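Local coordinates for protein taurine dioxygenase (Burkholderia ambifaria, PDB 5VN6) that probably acts as an iron-dependent taurine dioxygenase of the TfdA family, here crystallised with magnesium in its metal site, at residues A136-V149 with L232-Q246. Sequence-based numbering, arbitrary orientation. Where two conformers were deposited one is given.
Sequences ANMVLAYENLPDHV and LLHYLIGQAAIPEYQ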
ATOM      1  N   ALA A 136       4.230   4.055  -6.930  1.00 28.68           N
ATOM      2  CA  ALA A 136       2.979   4.790  -7.005  1.00 25.80           C
ATOM      3  C   ALA A 136       3.035   5.754  -8.190  1.00 26.62           C
ATOM      4  O   ALA A 136       4.086   6.331  -8.487  1.00 31.53           O
ATOM      5  CB  ALA A 136       2.699   5.561  -5.704  1.00 27.42           C
ATOM      6  N   ASN A 137       1.909   5.898  -8.879  1.00 26.53           N
ATOM      7  CA  ASN A 137       1.794   6.735 -10.074  1.00 32.61           C
ATOM      8  C   ASN A 137       1.429   8.147  -9.618  1.00 31.85           C
ATOM      9  O   ASN A 137       0.282   8.422  -9.271  1.00 30.64           O
ATOM     10  CB  ASN A 137       0.754   6.139 -11.019  1.00 31.69           C
ATOM     11  CG  ASN A 137       0.561   6.945 -12.293  1.00 32.13           C
ATOM     12  OD1 ASN A 137       0.846   8.142 -12.353  1.00 38.68           O
ATOM     13  ND2 ASN A 137       0.058   6.282 -13.325  1.00 33.03           N
ATOM     14  N   MET A 138       2.405   9.053  -9.596  1.00 34.23           N
ATOM     15  CA  MET A 138       2.094  10.407  -9.145  1.00 33.03           C
ATOM     16  C   MET A 138       1.513  11.286 -10.250  1.00 33.47           C
ATOM     17  O   MET A 138       1.158  12.438  -9.979  1.00 28.43           O
ATOM     18  CB  MET A 138       3.344  11.061  -8.539  1.00 33.59           C
ATOM     19  CG  MET A 138       3.949  10.239  -7.408  1.00 34.20           C
ATOM     20  SD  MET A 138       2.747   9.662  -6.158  1.00 33.93           S
ATOM     21  CE  MET A 138       2.265  11.255  -5.456  1.00 23.46           C
ATOM     22  N   VAL A 139       1.435  10.788 -11.486  1.00 34.68           N
ATOM     23  CA  VAL A 139       0.646  11.459 -12.524  1.00 35.06           C
ATOM     24  C   VAL A 139      -0.844  11.304 -12.225  1.00 37.96           C
ATOM     25  O   VAL A 139      -1.617  12.274 -12.216  1.00 35.10           O
ATOM     26  CB  VAL A 139       1.000  10.891 -13.914  1.00 38.50           C
ATOM     27  CG1 VAL A 139       0.015  11.401 -15.006  1.00 37.53           C
ATOM     28  CG2 VAL A 139       2.475  11.202 -14.288  1.00 33.80           C
ATOM     29  N   LEU A 140      -1.256  10.071 -11.951  1.00 37.28           N
ATOM     30  CA  LEU A 140      -2.620   9.806 -11.523  1.00 34.05           C
ATOM     31  C   LEU A 140      -2.941  10.499 -10.195  1.00 31.47           C
ATOM     32  O   LEU A 140      -4.059  10.998  -9.997  1.00 34.62           O
ATOM     33  CB  LEU A 140      -2.803   8.291 -11.416  1.00 40.46           C
ATOM     34  CG  LEU A 140      -4.190   7.707 -11.441  1.00 40.85           C
ATOM     35  CD1 LEU A 140      -4.906   8.228 -12.708  1.00 44.18           C
ATOM     36  CD2 LEU A 140      -4.050   6.183 -11.448  1.00 33.08           C
ATOM     37  N   ALA A 141      -1.986  10.527  -9.260  1.00 27.84           N
ATOM     38  CA  ALA A 141      -2.256  11.197  -7.990  1.00 29.50           C
ATOM     39  C   ALA A 141      -2.582  12.671  -8.202  1.00 37.23           C
ATOM     40  O   ALA A 141      -3.480  13.217  -7.543  1.00 39.17           O
ATOM     41  CB  ALA A 141      -1.067  11.052  -7.042  1.00 29.07           C
ATOM     42  N   TYR A 142      -1.868  13.334  -9.123  1.00 33.82           N
ATOM     43  CA  TYR A 142      -2.208  14.714  -9.453  1.00 26.03           C
ATOM     44  C   TYR A 142      -3.551  14.790 -10.165  1.00 31.93           C
ATOM     45  O   TYR A 142      -4.418  15.591  -9.792  1.00 36.65           O
ATOM     46  CB  TYR A 142      -1.142  15.357 -10.352  1.00 27.85           C
ATOM     47  CG  TYR A 142      -1.628  16.745 -10.758  1.00 32.15           C
ATOM     48  CD1 TYR A 142      -1.485  17.830  -9.887  1.00 33.67           C
ATOM     49  CD2 TYR A 142      -2.330  16.946 -11.935  1.00 27.40           C
ATOM     50  CE1 TYR A 142      -1.978  19.083 -10.202  1.00 34.22           C
ATOM     51  CE2 TYR A 142      -2.830  18.217 -12.276  1.00 37.37           C
ATOM     52  CZ  TYR A 142      -2.647  19.272 -11.404  1.00 37.28           C
ATOM     53  OH  TYR A 142      -3.140  20.526 -11.699  1.00 38.87           O
ATOM     54  N   GLU A 143      -3.719  13.981 -11.220  1.00 31.70           N
ATOM     55  CA  GLU A 143      -4.900  14.116 -12.064  0.51 37.25           C
ATOM     56  C   GLU A 143      -6.190  13.976 -11.262  1.00 38.34           C
ATOM     57  O   GLU A 143      -7.175  14.663 -11.549  1.00 40.04           O
ATOM     58  CB  GLU A 143      -4.854  13.092 -13.198  0.51 41.71           C
ATOM     59  CG  GLU A 143      -6.079  13.098 -14.106  0.51 45.21           C
ATOM     60  CD  GLU A 143      -6.304  14.434 -14.806  0.51 49.50           C
ATOM     61  OE1 GLU A 143      -7.465  14.712 -15.178  0.51 52.02           O
ATOM     62  OE2 GLU A 143      -5.330  15.205 -14.983  0.51 49.67           O
ATOM     63  N   ASN A 144      -6.198  13.128 -10.233  1.00 38.57           N
ATOM     64  CA  ASN A 144      -7.408  12.860  -9.456  1.00 38.14           C
ATOM     65  C   ASN A 144      -7.619  13.801  -8.273  1.00 37.96           C
ATOM     66  O   ASN A 144      -8.652  13.693  -7.605  1.00 38.50           O
ATOM     67  CB  ASN A 144      -7.401  11.411  -8.949  1.00 32.93           C
ATOM     68  CG  ASN A 144      -7.487  10.418 -10.066  1.00 43.80           C
ATOM     69  OD1 ASN A 144      -7.965  10.737 -11.144  1.00 49.86           O
ATOM     70  ND2 ASN A 144      -7.055   9.195  -9.811  1.00 52.90           N
ATOM     71  N   LEU A 145      -6.686  14.702  -7.985  1.00 36.76           N
ATOM     72  CA  LEU A 145      -6.922  15.712  -6.957  1.00 33.59           C
ATOM     73  C   LEU A 145      -8.215  16.468  -7.235  1.00 37.27           C
ATOM     74  O   LEU A 145      -8.634  16.573  -8.394  1.00 40.23           O
ATOM     75  CB  LEU A 145      -5.759  16.707  -6.879  1.00 30.04           C
ATOM     76  CG  LEU A 145      -4.440  16.154  -6.351  1.00 27.31           C
ATOM     77  CD1 LEU A 145      -3.347  17.227  -6.519  1.00 23.50           C
ATOM     78  CD2 LEU A 145      -4.558  15.684  -4.881  1.00 26.11           C
ATOM     79  N   PRO A 146      -8.895  16.963  -6.203  1.00 39.21           N
ATOM     80  CA  PRO A 146     -10.082  17.792  -6.438  1.00 40.15           C
ATOM     81  C   PRO A 146      -9.710  19.155  -6.997  1.00 44.32           C
ATOM     82  O   PRO A 146      -8.596  19.654  -6.794  1.00 42.76           O
ATOM     83  CB  PRO A 146     -10.731  17.907  -5.050  1.00 43.01           C
ATOM     84  CG  PRO A 146      -9.729  17.416  -4.083  1.00 46.77           C
ATOM     85  CD  PRO A 146      -8.776  16.525  -4.801  1.00 42.83           C
ATOM     86  N   ASP A 147     -10.670  19.754  -7.713  1.00 41.68           N
ATOM     87  CA  ASP A 147     -10.405  21.006  -8.415  1.00 41.98           C
ATOM     88  C   ASP A 147      -9.841  22.081  -7.496  1.00 44.26           C
ATOM     89  O   ASP A 147      -8.916  22.808  -7.877  1.00 46.27           O
ATOM     90  CB  ASP A 147     -11.681  21.524  -9.088  1.00 46.97           C
ATOM     91  CG  ASP A 147     -12.097  20.678 -10.261  1.00 56.02           C
ATOM     92  OD1 ASP A 147     -11.210  20.008 -10.834  1.00 54.65           O
ATOM     93  OD2 ASP A 147     -13.297  20.695 -10.617  1.00 64.15           O
ATOM     94  N   HIS A 148     -10.386  22.209  -6.284  1.00 42.63           N
ATOM     95  CA  HIS A 148      -9.926  23.283  -5.411  1.00 42.03           C
ATOM     96  C   HIS A 148      -8.508  23.029  -4.909  1.00 40.90           C
ATOM     97  O   HIS A 148      -7.804  23.980  -4.555  1.00 48.71           O
ATOM     98  CB  HIS A 148     -10.901  23.486  -4.246  1.00 44.95           C
ATOM     99  CG  HIS A 148     -10.778  22.459  -3.159  1.00 45.32           C
ATOM    100  ND1 HIS A 148     -11.515  21.294  -3.151  1.00 49.76           N
ATOM    101  CD2 HIS A 148     -10.021  22.433  -2.036  1.00 43.06           C
ATOM    102  CE1 HIS A 148     -11.202  20.584  -2.079  1.00 46.07           C
ATOM    103  NE2 HIS A 148     -10.298  21.254  -1.386  1.00 47.97           N
ATOM    104  N   VAL A 149      -8.071  21.769  -4.857  1.00 43.35           N
ATOM    105  CA  VAL A 149      -6.682  21.502  -4.484  1.00 35.00           C
ATOM    106  C   VAL A 149      -5.759  21.849  -5.642  1.00 35.54           C
ATOM    107  O   VAL A 149      -4.657  22.368  -5.440  1.00 43.49           O
ATOM    108  CB  VAL A 149      -6.490  20.035  -4.044  1.00 32.60           C
ATOM    109  CG1 VAL A 149      -4.983  19.774  -3.672  1.00 25.24           C
ATOM    110  CG2 VAL A 149      -7.398  19.704  -2.856  1.00 36.28           C
ATOM    111  N   LEU A 232      -1.763  20.836   4.349  1.00 27.52           N
ATOM    112  CA  LEU A 232      -1.899  20.596   2.917  1.00 25.49           C
ATOM    113  C   LEU A 232      -0.781  19.709   2.404  1.00 31.18           C
ATOM    114  O   LEU A 232      -1.021  18.791   1.604  1.00 30.90           O
ATOM    115  CB  LEU A 232      -1.911  21.927   2.151  1.00 29.55           C
ATOM    116  CG  LEU A 232      -1.939  21.826   0.613  1.00 31.95           C
ATOM    117  CD1 LEU A 232      -3.187  21.091   0.100  1.00 35.21           C
ATOM    118  CD2 LEU A 232      -1.838  23.217  -0.016  1.00 29.12           C
ATOM    119  N   LEU A 233       0.452  19.961   2.860  1.00 24.71           N
ATOM    120  CA  LEU A 233       1.568  19.134   2.419  1.00 28.09           C
ATOM    121  C   LEU A 233       1.353  17.682   2.822  1.00 27.75           C
ATOM    122  O   LEU A 233       1.542  16.768   2.003  1.00 31.44           O
ATOM    123  CB  LEU A 233       2.888  19.688   2.974  1.00 28.09           C
ATOM    124  CG  LEU A 233       4.162  18.892   2.655  1.00 31.80           C
ATOM    125  CD1 LEU A 233       4.378  18.765   1.140  1.00 28.96           C
ATOM    126  CD2 LEU A 233       5.399  19.455   3.345  1.00 30.28           C
ATOM    127  N   HIS A 234       0.886  17.452   4.058  1.00 26.53           N
ATOM    128  CA  HIS A 234       0.594  16.087   4.500  1.00 27.51           C
ATOM    129  C   HIS A 234      -0.454  15.424   3.619  1.00 21.59           C
ATOM    130  O   HIS A 234      -0.320  14.245   3.268  1.00 25.94           O
ATOM    131  CB  HIS A 234       0.149  16.093   5.961  1.00 24.36           C
ATOM    132  CG  HIS A 234       1.243  16.497   6.897  1.00 27.84           C
ATOM    133  ND1 HIS A 234       1.020  16.878   8.203  1.00 31.14           N
ATOM    134  CD2 HIS A 234       2.582  16.605   6.695  1.00 28.27           C
ATOM    135  CE1 HIS A 234       2.176  17.188   8.773  1.00 31.09           C
ATOM    136  NE2 HIS A 234       3.141  17.018   7.883  1.00 29.40           N
ATOM    137  N   TYR A 235      -1.485  16.178   3.233  1.00 27.73           N
ATOM    138  CA  TYR A 235      -2.515  15.638   2.358  1.00 31.05           C
ATOM    139  C   TYR A 235      -1.930  15.235   1.008  1.00 30.43           C
ATOM    140  O   TYR A 235      -2.271  14.177   0.465  1.00 35.38           O
ATOM    141  CB  TYR A 235      -3.629  16.676   2.187  1.00 26.43           C
ATOM    142  CG  TYR A 235      -4.621  16.343   1.099  1.00 31.34           C
ATOM    143  CD1 TYR A 235      -5.757  15.563   1.361  1.00 29.45           C
ATOM    144  CD2 TYR A 235      -4.434  16.818  -0.196  1.00 30.64           C
ATOM    145  CE1 TYR A 235      -6.680  15.273   0.343  1.00 30.02           C
ATOM    146  CE2 TYR A 235      -5.339  16.535  -1.197  1.00 30.55           C
ATOM    147  CZ  TYR A 235      -6.457  15.774  -0.922  1.00 30.18           C
ATOM    148  OH  TYR A 235      -7.314  15.500  -1.944  1.00 30.50           O
ATOM    149  N   LEU A 236      -1.041  16.066   0.461  1.00 25.65           N
ATOM    150  CA  LEU A 236      -0.416  15.776  -0.827  1.00 27.76           C
ATOM    151  C   LEU A 236       0.508  14.559  -0.753  1.00 26.31           C
ATOM    152  O   LEU A 236       0.362  13.618  -1.542  1.00 30.60           O
ATOM    153  CB  LEU A 236       0.349  17.016  -1.316  1.00 23.10           C
ATOM    154  CG  LEU A 236      -0.527  18.214  -1.671  1.00 28.74           C
ATOM    155  CD1 LEU A 236       0.266  19.468  -2.180  1.00 25.88           C
ATOM    156  CD2 LEU A 236      -1.627  17.794  -2.698  1.00 29.41           C
ATOM    157  N   ILE A 237       1.457  14.542   0.194  1.00 24.86           N
ATOM    158  CA  ILE A 237       2.384  13.412   0.242  1.00 27.92           C
ATOM    159  C   ILE A 237       1.652  12.114   0.557  1.00 28.21           C
ATOM    160  O   ILE A 237       2.099  11.035   0.147  1.00 27.55           O
ATOM    161  CB  ILE A 237       3.536  13.607   1.251  1.00 29.97           C
ATOM    162  CG1 ILE A 237       3.007  13.520   2.687  1.00 33.46           C
ATOM    163  CG2 ILE A 237       4.397  14.866   0.925  1.00 24.06           C
ATOM    164  CD1 ILE A 237       4.086  13.229   3.720  1.00 47.48           C
ATOM    165  N   GLY A 238       0.546  12.183   1.307  1.00 33.85           N
ATOM    166  CA  GLY A 238      -0.231  10.984   1.582  1.00 32.92           C
ATOM    167  C   GLY A 238      -0.972  10.417   0.380  1.00 32.59           C
ATOM    168  O   GLY A 238      -1.562   9.336   0.490  1.00 29.13           O
ATOM    169  N   GLN A 239      -1.028  11.150  -0.730  1.00 30.86           N
ATOM    170  CA  GLN A 239      -1.675  10.614  -1.924  1.00 29.00           C
ATOM    171  C   GLN A 239      -0.941   9.379  -2.423  1.00 32.81           C
ATOM    172  O   GLN A 239      -1.562   8.486  -3.008  1.00 31.52           O
ATOM    173  CB  GLN A 239      -1.762  11.697  -3.028  1.00 23.07           C
ATOM    174  CG  GLN A 239      -2.610  12.949  -2.663  1.00 21.18           C
ATOM    175  CD  GLN A 239      -4.089  12.608  -2.308  1.00 30.64           C
ATOM    176  OE1 GLN A 239      -4.832  12.064  -3.137  1.00 29.68           O
ATOM    177  NE2 GLN A 239      -4.500  12.924  -1.078  1.00 27.27           N
ATOM    178  N   ALA A 240       0.377   9.291  -2.176  1.00 25.47           N
ATOM    179  CA  ALA A 240       1.122   8.114  -2.607  1.00 24.11           C
ATOM    180  C   ALA A 240       0.699   6.869  -1.851  1.00 25.55           C
ATOM    181  O   ALA A 240       1.024   5.763  -2.285  1.00 28.05           O
ATOM    182  CB  ALA A 240       2.634   8.301  -2.426  1.00 23.55           C
ATOM    183  N   ALA A 241       0.015   7.007  -0.720  1.00 27.38           N
ATOM    184  CA  ALA A 241      -0.400   5.840   0.042  1.00 27.48           C
ATOM    185  C   ALA A 241      -1.732   5.244  -0.445  1.00 33.62           C
ATOM    186  O   ALA A 241      -2.242   4.297   0.172  1.00 34.24           O
ATOM    187  CB  ALA A 241      -0.474   6.194   1.529  1.00 23.13           C
ATOM    188  N   ILE A 242      -2.291   5.744  -1.542  1.00 32.57           N
ATOM    189  CA  ILE A 242      -3.596   5.303  -2.026  1.00 32.75           C
ATOM    190  C   ILE A 242      -3.397   4.054  -2.886  1.00 29.52           C
ATOM    191  O   ILE A 242      -2.738   4.138  -3.934  1.00 26.82           O
ATOM    192  CB  ILE A 242      -4.316   6.415  -2.805  1.00 30.71           C
ATOM    193  CG1 ILE A 242      -4.743   7.524  -1.838  1.00 28.79           C
ATOM    194  CG2 ILE A 242      -5.524   5.847  -3.588  1.00 26.26           C
ATOM    195  CD1 ILE A 242      -5.191   8.841  -2.517  1.00 31.23           C
ATOM    196  N   PRO A 243      -3.944   2.901  -2.494  1.00 29.18           N
ATOM    197  CA  PRO A 243      -3.653   1.669  -3.242  1.00 28.17           C
ATOM    198  C   PRO A 243      -4.023   1.730  -4.713  1.00 31.95           C
ATOM    199  O   PRO A 243      -3.381   1.043  -5.522  1.00 29.64           O
ATOM    200  CB  PRO A 243      -4.472   0.609  -2.492  1.00 29.22           C
ATOM    201  CG  PRO A 243      -4.548   1.157  -1.080  1.00 30.44           C
ATOM    202  CD  PRO A 243      -4.719   2.642  -1.271  1.00 29.92           C
ATOM    203  N   GLU A 244      -5.021   2.544  -5.084  1.00 32.18           N
ATOM    204  CA  GLU A 244      -5.404   2.688  -6.491  1.00 31.56           C
ATOM    205  C   GLU A 244      -4.242   3.120  -7.379  1.00 35.10           C
ATOM    206  O   GLU A 244      -4.257   2.855  -8.583  1.00 32.27           O
ATOM    207  CB  GLU A 244      -6.540   3.706  -6.631  1.00 31.22           C
ATOM    208  CG  GLU A 244      -7.934   3.094  -6.490  1.00 31.76           C
ATOM    209  CD  GLU A 244      -8.318   2.826  -5.044  1.00 35.01           C
ATOM    210  OE1 GLU A 244      -7.549   3.239  -4.131  1.00 30.90           O
ATOM    211  OE2 GLU A 244      -9.384   2.207  -4.820  1.00 35.11           O
ATOM    212  N   TYR A 245      -3.244   3.792  -6.822  1.00 36.56           N
ATOM    213  CA  TYR A 245      -2.135   4.324  -7.612  1.00 35.03           C
ATOM    214  C   TYR A 245      -0.912   3.425  -7.582  1.00 32.72           C
ATOM    215  O   TYR A 245       0.134   3.801  -8.129  1.00 36.30           O
ATOM    216  CB  TYR A 245      -1.729   5.713  -7.095  1.00 30.37           C
ATOM    217  CG  TYR A 245      -2.859   6.700  -6.979  1.00 32.65           C
ATOM    218  CD1 TYR A 245      -3.995   6.605  -7.804  1.00 34.43           C
ATOM    219  CD2 TYR A 245      -2.792   7.747  -6.047  1.00 25.27           C
ATOM    220  CE1 TYR A 245      -5.049   7.528  -7.690  1.00 33.74           C
ATOM    221  CE2 TYR A 245      -3.818   8.664  -5.936  1.00 30.08           C
ATOM    222  CZ  TYR A 245      -4.942   8.556  -6.764  1.00 31.52           C
ATOM    223  OH  TYR A 245      -5.954   9.481  -6.640  1.00 33.70           O
ATOM    224  N   GLN A 246      -1.012   2.257  -6.951  1.00 27.77           N
ATOM    225  CA  GLN A 246       0.153   1.500  -6.527  1.00 32.42           C
ATOM    226  C   GLN A 246       0.287   0.192  -7.296  1.00 35.51           C
ATOM    227  O   GLN A 246      -0.688  -0.389  -7.782  1.00 32.63           O
ATOM    228  CB  GLN A 246       0.095   1.187  -5.017  1.00 25.37           C
ATOM    229  CG  GLN A 246       0.254   2.410  -4.123  1.00 27.59           C
ATOM    230  CD  GLN A 246       0.033   2.056  -2.659  1.00 26.57           C
ATOM    231  OE1 GLN A 246      -0.296   0.925  -2.342  1.00 28.44           O
ATOM    232  NE2 GLN A 246       0.151   3.034  -1.776  1.00 22.71           N
TER
HETATM  233  O   HOH W   1      -5.142  11.942  -5.733  1.00 26.69           O
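The ring of Tyr245 lies between helix 138-143 and Ile242 of its own segment. Ala141 sits over one face, its CA 4.1 Å from the ring centroid in a CH-pi contact. CG2 of Ile242 covers the opposite face. Leu140 meets the ring through CD2, 3.7 Å from CD1 of Tyr245. With CG anti to the backbone N (chi1 -160°), CG and CD2 both lie against the CD1 side of the ring. Asn144 packs its CB on the phenolic oxygen, and its amide is turned 39° from the ring plane.

Smaller apolar contacts follow farther along the two segments. Met138 is bent at chi2 and chi3, and its SD rests 4.0 Å from CB of Ala240. CD2 of Leu145 touches both CE2 of Tyr235 and CG of Gln239. Val149 CG1 touches CD2 of Leu236 at 4.0 Å. Separately, Pro146 CD abuts the Tyr235 hydroxyl.

Two polar links cross the contact. Asn137 N donates to Tyr245 O (2.8 Å, 152° at the hydrogen). One water accepts from Tyr245 OH at 2.7 Å and donates to Ala141 O and Gln239 OE1. Other bonds hold each segment in shape: Gln239 NE2, over the Tyr235 ring, donates to Tyr235 O, and Asn137 OD1 caps helix 138-143 through Leu140 N.

Glu244 OE1 is hydrogen-bonded to Tyr267 OH of the second subunit. Ala136 and Gln246 form an antiparallel non-hydrogen-bonded pair, joining strands 133-137 and 246-249. The sheet's third strand, 264-268, carries metal ligand His266. Beside this sheet, helix 138-143 and the start of helix 147-153 pack against the end of helix 228-237 and the following 3-10 turns, in the cupin-type fold of the TauD/TfdA family.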